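C3-degrading proteinase (CppA protein) (Streptococcus pneumoniae, PDB 3E0R) is thought to degrade complement component C3, and is built from two halves that both belong to the glyoxalase clan. Local coordinates at residues N7-I12 with L199-N204; S210-F215 with K227-K232; L46-G51 with S149-S154. One frame throughout, in Å; residues are numbered along the deposited sequence.

Contact 1: N7-I12 with L199-N204; sequences NQIVRI and LKFLVN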
# COMPACT_ATOMS: atom_id res chain seq x y z
N ASN A 7 21.88 0.66 4.40
CA ASN A 7 20.65 0.32 3.65
C ASN A 7 19.62 -0.53 4.43
O ASN A 7 18.81 -1.20 3.83
CB ASN A 7 20.95 -0.36 2.27
CG ASN A 7 21.49 0.59 1.21
OD1 ASN A 7 21.11 1.75 1.13
ND2 ASN A 7 22.34 0.09 0.34
N GLN A 8 19.63 -0.47 5.76
CA GLN A 8 18.60 -1.14 6.58
C GLN A 8 17.23 -0.43 6.49
O GLN A 8 17.11 0.78 6.69
CB GLN A 8 19.05 -1.25 8.06
CG GLN A 8 18.12 -2.07 8.97
CD GLN A 8 18.28 -3.61 8.78
OE1 GLN A 8 18.49 -4.35 9.76
NE2 GLN A 8 18.21 -4.07 7.52
N ILE A 9 16.19 -1.24 6.25
CA ILE A 9 14.86 -0.76 5.92
C ILE A 9 14.14 -0.36 7.20
O ILE A 9 13.97 -1.16 8.13
CB ILE A 9 14.09 -1.79 5.08
CG1 ILE A 9 14.90 -2.09 3.79
CG2 ILE A 9 12.65 -1.30 4.78
CD1 ILE A 9 14.24 -3.05 2.84
N VAL A 10 13.79 0.93 7.25
CA VAL A 10 13.06 1.53 8.34
C VAL A 10 11.52 1.53 8.04
O VAL A 10 10.72 1.21 8.92
CB VAL A 10 13.59 2.99 8.57
CG1 VAL A 10 12.57 3.84 9.32
CG2 VAL A 10 14.93 2.93 9.29
N ARG A 11 11.13 1.85 6.80
CA ARG A 11 9.75 1.82 6.39
C ARG A 11 9.61 1.63 4.87
O ARG A 11 10.40 2.12 4.12
CB ARG A 11 9.08 3.12 6.79
CG ARG A 11 7.54 3.07 6.73
CD ARG A 11 6.91 4.12 7.69
NE ARG A 11 6.98 5.46 7.13
CZ ARG A 11 7.82 6.44 7.51
NH1 ARG A 11 7.75 7.61 6.87
NH2 ARG A 11 8.70 6.30 8.52
N ILE A 12 8.57 0.91 4.45
CA ILE A 12 8.23 0.74 3.03
C ILE A 12 6.93 1.48 2.75
O ILE A 12 5.90 1.26 3.45
CB ILE A 12 8.15 -0.75 2.61
CG1 ILE A 12 9.39 -1.53 3.12
CG2 ILE A 12 8.02 -0.88 1.07
CD1 ILE A 12 9.38 -3.03 2.81
N LEU A 199 7.49 1.20 -4.91
CA LEU A 199 7.75 0.98 -3.48
C LEU A 199 8.89 1.92 -3.08
O LEU A 199 9.91 1.95 -3.76
CB LEU A 199 8.13 -0.48 -3.26
CG LEU A 199 6.97 -1.44 -3.55
CD1 LEU A 199 7.39 -2.86 -3.87
CD2 LEU A 199 6.04 -1.44 -2.34
N LYS A 200 8.71 2.74 -2.05
CA LYS A 200 9.79 3.55 -1.53
C LYS A 200 10.34 2.96 -0.24
O LYS A 200 9.59 2.63 0.65
CB LYS A 200 9.33 4.97 -1.28
CG LYS A 200 10.45 5.87 -0.90
CD LYS A 200 10.06 7.08 -0.17
CE LYS A 200 9.82 8.22 -1.09
NZ LYS A 200 10.14 7.88 -2.48
N PHE A 201 11.66 2.81 -0.17
CA PHE A 201 12.32 2.26 0.99
C PHE A 201 13.08 3.37 1.71
O PHE A 201 14.02 3.97 1.15
CB PHE A 201 13.28 1.14 0.59
CG PHE A 201 12.62 0.07 -0.22
CD1 PHE A 201 12.24 -1.12 0.36
CD2 PHE A 201 12.38 0.25 -1.56
CE1 PHE A 201 11.61 -2.08 -0.38
CE2 PHE A 201 11.79 -0.69 -2.30
CZ PHE A 201 11.37 -1.87 -1.70
N LEU A 202 12.65 3.68 2.92
CA LEU A 202 13.39 4.56 3.79
C LEU A 202 14.37 3.70 4.61
O LEU A 202 13.97 2.70 5.22
CB LEU A 202 12.44 5.35 4.68
CG LEU A 202 11.42 6.28 4.03
CD1 LEU A 202 10.79 7.15 5.11
CD2 LEU A 202 12.04 7.18 2.97
N VAL A 203 15.63 4.10 4.61
CA VAL A 203 16.76 3.29 5.10
C VAL A 203 17.55 4.11 6.09
O VAL A 203 17.50 5.34 6.04
CB VAL A 203 17.74 2.79 3.94
CG1 VAL A 203 17.05 1.81 3.03
CG2 VAL A 203 18.30 3.96 3.12
N ASN A 204 18.20 3.41 7.03
CA ASN A 204 19.08 3.99 8.06
C ASN A 204 20.19 4.91 7.47
O ASN A 204 20.33 6.08 7.85
CB ASN A 204 19.72 2.85 8.91
CG ASN A 204 20.61 1.90 8.04
OD1 ASN A 204 20.32 1.71 6.83
ND2 ASN A 204 21.73 1.36 8.62
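Val-10 and Arg-11 both point their backbone N-H at Leu-202 O. Val-10 N makes the stronger bond, 2.7 Å to Leu-202 O with an N-H...O angle of 161°, while Arg-11 N reaches the same oxygen weakly at 3.4 Å. Leu-202 N answers with a 3.0 Å bond to Arg-11 O. Two residues set against one form a classic beta bulge, placed where the chain turns its corner at Val-10; the antiparallel register shifts by one between the Ile-9/Val-203 and Arg-11/Leu-202 pairs.

Ile-12 shows how one face is filled. Its CB sits 4.2 Å from Lys-200 O. With CG1 anti to the carbonyl carbon (chi1 -48°), that branch comes alongside Phe-201, and Ile-12 CG1 lies 4.0 Å from Phe-201 CD1. The other branch, Ile-12 CG2, meets Leu-199 CD2 at 4.0 Å. At the tip, Ile-12 CD1 lies 4.0 Å from Phe-201 CE1. Ile-9 shares this face and lays its own CD1 beside CD1 of the same ring, running in the same direction.

The pairing joins strands 9-18 and 196-203 in the middle of the eight-stranded sheet. Each is the first strand of a beta-alpha-beta-beta-beta module, the building unit of the glyoxalase fold, so two modules meet here edge to edge. Phe-241 of the next strand stacks on Phe-201 and continues the apolar layer.

On the reverse face Arg-11 runs alongside Leu-202. Leu-202 CD1 lies over one face of the guanidinium, 3.5 Å from Arg-11 NH1. The Arg-11 chain bends at chi3 (77°), turning NE, which is hydrogen-bonded to Glu-53 O. Beyond the paired residues, Asn-204 N donates to Gln-8 O, and Asn-7 OD1 accepts from Asp-207 N.

Contact 2: S210-F215 with K227-K232; sequences SLRQKF and KFFLGK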
# COMPACT_ATOMS: atom_id res chain seq x y z
N SER A 210 26.20 -0.45 -3.05
CA SER A 210 25.58 -1.79 -2.92
C SER A 210 24.43 -1.85 -3.88
O SER A 210 24.22 -2.87 -4.50
CB SER A 210 25.04 -2.13 -1.51
OG SER A 210 25.87 -1.71 -0.45
N LEU A 211 23.69 -0.75 -4.01
CA LEU A 211 22.51 -0.69 -4.85
C LEU A 211 22.82 -0.78 -6.35
O LEU A 211 22.14 -1.50 -7.10
CB LEU A 211 21.70 0.55 -4.50
CG LEU A 211 21.09 0.53 -3.08
CD1 LEU A 211 20.58 1.94 -2.68
CD2 LEU A 211 20.01 -0.57 -2.98
N ARG A 212 23.88 -0.10 -6.75
CA ARG A 212 24.43 -0.16 -8.12
C ARG A 212 24.80 -1.60 -8.49
O ARG A 212 24.41 -2.15 -9.52
CB ARG A 212 25.66 0.77 -8.24
CG ARG A 212 25.29 2.20 -8.49
CD ARG A 212 26.49 3.06 -8.62
NE ARG A 212 27.21 2.77 -9.86
CZ ARG A 212 28.51 2.54 -9.97
NH1 ARG A 212 29.30 2.59 -8.93
NH2 ARG A 212 29.02 2.26 -11.16
N GLN A 213 25.52 -2.24 -7.59
CA GLN A 213 25.80 -3.68 -7.69
C GLN A 213 24.58 -4.57 -7.79
O GLN A 213 24.50 -5.42 -8.67
CB GLN A 213 26.64 -4.09 -6.51
CG GLN A 213 26.99 -5.52 -6.48
CD GLN A 213 28.04 -5.82 -5.44
OE1 GLN A 213 28.33 -7.00 -5.19
NE2 GLN A 213 28.64 -4.76 -4.82
N LYS A 214 23.63 -4.41 -6.87
CA LYS A 214 22.32 -5.12 -6.90
C LYS A 214 21.56 -5.05 -8.25
O LYS A 214 21.17 -6.07 -8.81
CB LYS A 214 21.43 -4.58 -5.77
CG LYS A 214 20.20 -5.45 -5.46
CD LYS A 214 19.55 -4.98 -4.14
CE LYS A 214 18.10 -5.41 -4.02
NZ LYS A 214 18.02 -6.89 -3.84
N PHE A 215 21.42 -3.84 -8.77
CA PHE A 215 20.65 -3.53 -10.00
C PHE A 215 21.48 -3.39 -11.26
O PHE A 215 20.99 -2.90 -12.26
CB PHE A 215 19.87 -2.23 -9.79
CG PHE A 215 18.88 -2.35 -8.73
CD1 PHE A 215 17.66 -2.97 -9.00
CD2 PHE A 215 19.17 -1.93 -7.44
CE1 PHE A 215 16.73 -3.11 -8.01
CE2 PHE A 215 18.26 -2.05 -6.45
CZ PHE A 215 17.02 -2.65 -6.72
N LYS A 227 20.72 11.92 -3.46
CA LYS A 227 19.83 11.79 -2.29
C LYS A 227 18.99 10.56 -2.33
O LYS A 227 18.39 10.19 -1.33
CB LYS A 227 18.91 13.00 -2.11
CG LYS A 227 19.64 14.23 -1.62
CD LYS A 227 18.82 15.48 -1.80
CE LYS A 227 19.65 16.74 -1.44
NZ LYS A 227 18.99 18.00 -1.92
N PHE A 228 18.94 9.92 -3.49
CA PHE A 228 18.28 8.62 -3.57
C PHE A 228 18.81 7.81 -4.74
O PHE A 228 19.59 8.29 -5.59
CB PHE A 228 16.73 8.79 -3.63
CG PHE A 228 16.26 9.53 -4.85
CD1 PHE A 228 15.96 8.85 -6.02
CD2 PHE A 228 16.15 10.89 -4.85
CE1 PHE A 228 15.58 9.53 -7.17
CE2 PHE A 228 15.76 11.58 -5.99
CZ PHE A 228 15.47 10.91 -7.13
N PHE A 229 18.34 6.58 -4.76
CA PHE A 229 18.62 5.61 -5.80
C PHE A 229 17.27 5.08 -6.23
O PHE A 229 16.44 4.69 -5.40
CB PHE A 229 19.55 4.50 -5.25
CG PHE A 229 19.84 3.41 -6.25
CD1 PHE A 229 21.00 3.43 -7.00
CD2 PHE A 229 18.92 2.40 -6.47
CE1 PHE A 229 21.23 2.45 -7.92
CE2 PHE A 229 19.17 1.42 -7.37
CZ PHE A 229 20.30 1.44 -8.11
N LEU A 230 17.01 5.19 -7.53
CA LEU A 230 15.82 4.63 -8.13
C LEU A 230 16.18 3.46 -9.06
O LEU A 230 16.83 3.63 -10.11
CB LEU A 230 15.09 5.73 -8.92
CG LEU A 230 13.81 5.43 -9.72
CD1 LEU A 230 12.73 4.80 -8.84
CD2 LEU A 230 13.33 6.76 -10.41
N GLY A 231 15.75 2.27 -8.65
CA GLY A 231 15.85 1.06 -9.45
C GLY A 231 14.48 0.60 -9.89
O GLY A 231 13.44 1.21 -9.58
N LYS A 232 14.46 -0.51 -10.60
CA LYS A 232 13.24 -1.03 -11.19
C LYS A 232 13.27 -2.54 -11.04
O LYS A 232 14.31 -3.15 -11.26
CB LYS A 232 13.17 -0.66 -12.67
CG LYS A 232 11.78 -0.69 -13.26
CD LYS A 232 11.83 -0.05 -14.63
CE LYS A 232 10.50 0.44 -15.07
NZ LYS A 232 10.61 1.66 -15.94
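Leu-211 sets its CB over the centre of the Phe-229 ring, 3.7 Å from the centroid and 3° off the ring normal, a CH-pi contact. Here helix 208-214 packs on strand 228-232 within the last beta-alpha-beta-beta-beta module of the chain, the glyoxalase-type unit in which a helix covers one face of the sheet. The two side chains overlap while running in opposite senses: Leu-211 CD1 reaches back to Phe-229 CB at 3.8 Å, while the ring runs on toward the helix backbone, Phe-229 CZ lying 3.6 Å from Leu-211 O. Phe-229 CG is anti to the backbone N (chi1 177°), which starts the ring on this course. The Arg-212 and Phe-229 side chains cross at about a right angle, with Arg-212 CG 4.1 Å from Phe-229 CE1.

Phe-215 follows from the end of the helix. Its ring meets that of Phe-229 obliquely, planes 34° apart, with Phe-215 CD2 3.4 Å from Phe-229 CE2. Gly-231 CA lies over one face of the Phe-215 ring, where the strand presents no side chain.

A second shell holds these groups in place. The backbone bond from Phe-215 N to Leu-211 O, 3.0 Å long, ties Phe-215 to the last turn of the helix. Tyr-220 touches both phenylalanine rings, and its OH is hydrogen-bonded to Arg-212 NE, so the polar end of that arginine is held beside the aromatic group. Phe-166 meets the Phe-215 ring, their planes at about 45°. Backbone bonds of Phe-229 with Phe-241 and of Gly-231 with Leu-239 fix the strand. Phe-215 CD1, finally, comes to 4.0 Å from Lys-232 O.

Contact 3: L46-G51 with S149-S154; sequences LGDQTG and SKFEIS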
# COMPACT_ATOMS: atom_id res chain seq x y z
N LEU A 46 -0.42 10.18 2.06
CA LEU A 46 -1.30 9.73 3.13
C LEU A 46 -0.53 9.07 4.31
O LEU A 46 0.46 8.38 4.13
CB LEU A 46 -2.38 8.75 2.62
CG LEU A 46 -3.28 9.22 1.45
CD1 LEU A 46 -3.81 8.00 0.69
CD2 LEU A 46 -4.41 10.13 2.03
N GLY A 47 -1.07 9.28 5.51
CA GLY A 47 -0.50 8.73 6.73
C GLY A 47 -1.53 8.81 7.84
O GLY A 47 -2.68 8.72 7.58
N ASP A 48 -1.07 8.97 9.08
CA ASP A 48 -1.95 8.97 10.27
C ASP A 48 -1.57 10.16 11.15
O ASP A 48 -1.03 11.17 10.65
CB ASP A 48 -1.90 7.59 11.01
CG ASP A 48 -0.48 7.18 11.46
OD1 ASP A 48 0.36 8.08 11.63
OD2 ASP A 48 -0.20 5.97 11.62
N GLN A 49 -1.85 10.09 12.44
CA GLN A 49 -1.61 11.24 13.29
C GLN A 49 -0.21 11.29 13.76
O GLN A 49 0.14 12.22 14.41
CB GLN A 49 -2.44 11.24 14.55
CG GLN A 49 -3.72 10.58 14.45
CD GLN A 49 -4.87 11.53 14.26
OE1 GLN A 49 -4.77 12.51 13.47
NE2 GLN A 49 -6.01 11.22 14.95
N THR A 50 0.60 10.29 13.45
CA THR A 50 2.06 10.40 13.67
C THR A 50 2.68 11.43 12.72
O THR A 50 3.74 12.02 12.98
CB THR A 50 2.74 9.05 13.49
OG1 THR A 50 2.75 8.70 12.09
CG2 THR A 50 2.03 7.99 14.34
N GLY A 51 1.98 11.66 11.61
CA GLY A 51 2.38 12.67 10.67
C GLY A 51 3.34 12.09 9.68
O GLY A 51 3.90 12.83 8.89
N SER A 149 -5.74 7.00 14.40
CA SER A 149 -4.64 7.63 15.13
C SER A 149 -3.26 7.07 14.74
O SER A 149 -2.36 7.85 14.45
CB SER A 149 -4.84 7.57 16.64
OG SER A 149 -4.53 6.28 17.13
N LYS A 150 -3.14 5.74 14.76
CA LYS A 150 -1.95 4.98 14.32
C LYS A 150 -2.31 3.70 13.52
O LYS A 150 -3.13 2.88 13.92
CB LYS A 150 -1.02 4.68 15.49
CG LYS A 150 -0.14 3.41 15.41
CD LYS A 150 1.01 3.47 14.41
CE LYS A 150 2.12 2.47 14.69
NZ LYS A 150 1.78 1.05 14.42
N PHE A 151 -1.68 3.56 12.36
CA PHE A 151 -1.73 2.34 11.55
C PHE A 151 -0.38 2.10 10.85
O PHE A 151 0.47 2.99 10.73
CB PHE A 151 -2.93 2.34 10.56
CG PHE A 151 -2.80 3.32 9.41
CD1 PHE A 151 -2.08 2.99 8.27
CD2 PHE A 151 -3.40 4.57 9.46
CE1 PHE A 151 -1.93 3.88 7.23
CE2 PHE A 151 -3.24 5.48 8.42
CZ PHE A 151 -2.51 5.14 7.32
N GLU A 152 -0.23 0.86 10.35
CA GLU A 152 0.99 0.35 9.72
C GLU A 152 0.50 -0.32 8.45
O GLU A 152 -0.44 -1.09 8.49
CB GLU A 152 1.66 -0.68 10.65
CG GLU A 152 3.15 -0.64 10.72
CD GLU A 152 3.72 -0.28 12.16
OE1 GLU A 152 3.80 -1.22 13.02
OE2 GLU A 152 4.12 0.92 12.41
N ILE A 153 1.15 -0.02 7.34
CA ILE A 153 0.84 -0.60 6.04
C ILE A 153 1.72 -1.80 5.82
O ILE A 153 2.91 -1.79 6.06
CB ILE A 153 1.10 0.39 4.86
CG1 ILE A 153 0.21 1.62 4.98
CG2 ILE A 153 0.90 -0.27 3.43
CD1 ILE A 153 -1.15 1.41 5.03
N SER A 154 1.12 -2.88 5.36
CA SER A 154 1.92 -3.92 4.71
C SER A 154 1.16 -4.31 3.46
O SER A 154 0.11 -3.71 3.14
CB SER A 154 2.17 -5.07 5.68
OG SER A 154 0.99 -5.67 6.13
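Asp-48 OD2 is gripped by two donors: Phe-151 N at 2.9 Å, in a nearly straight bond (171°) from the anti side of the carboxylate, and Lys-54 NZ in a salt bridge. The same Lys-54 NZ also bonds Phe-151 O, so one ammonium group bridges two oxygens that cannot bond each other. The other carboxylate oxygen stays within its own turn. Asp-48 OD1 takes Thr-50 N at 2.9 Å from above the carboxylate plane, an Asx turn, and Thr-50 OG1 on its syn lone pair. Asp-48 CG, set between the backbone N and the carbonyl carbon (chi1 58°), comes to 3.6 Å from Ser-149 O.

Next along the type I turn 48-51, Gln-49 N donates to Ser-149 O at 3.1 Å. Asp-48 OD2 also stands over one face of the Phe-151 ring, toward its rim, and Gly-47 O meets the ring edge, 3.4 Å from Phe-151 CE2.

The contact joins the end of strand 43-47, in the eight-stranded sheet, to the start of strand 151-159 in the seven-stranded one. Leu-46 turns to helix 21-31, while Phe-151 packs on Val-79 of strand 74-81.

In the fold
From the N terminus, the chain first lays down 7-12, which waits through most of the sequence for its partner. Contact 3 opens at 46-51 and closes at 149-154, wholly within the long excursion that contact 1 ends at 199-204. Contact 2 then follows in series, as a short local closure between 210-215 and 227-232. Contact 1 joins two modules within the eight-stranded sheet, contact 2 lays a helix on its far part, and contact 3 ties this sheet to the seven-stranded one. Contacts 1 and 2 touch through Asn-7, which packs on Ser-210 and Leu-211; contacts 2 and 3 lie about 27 Å apart between centres.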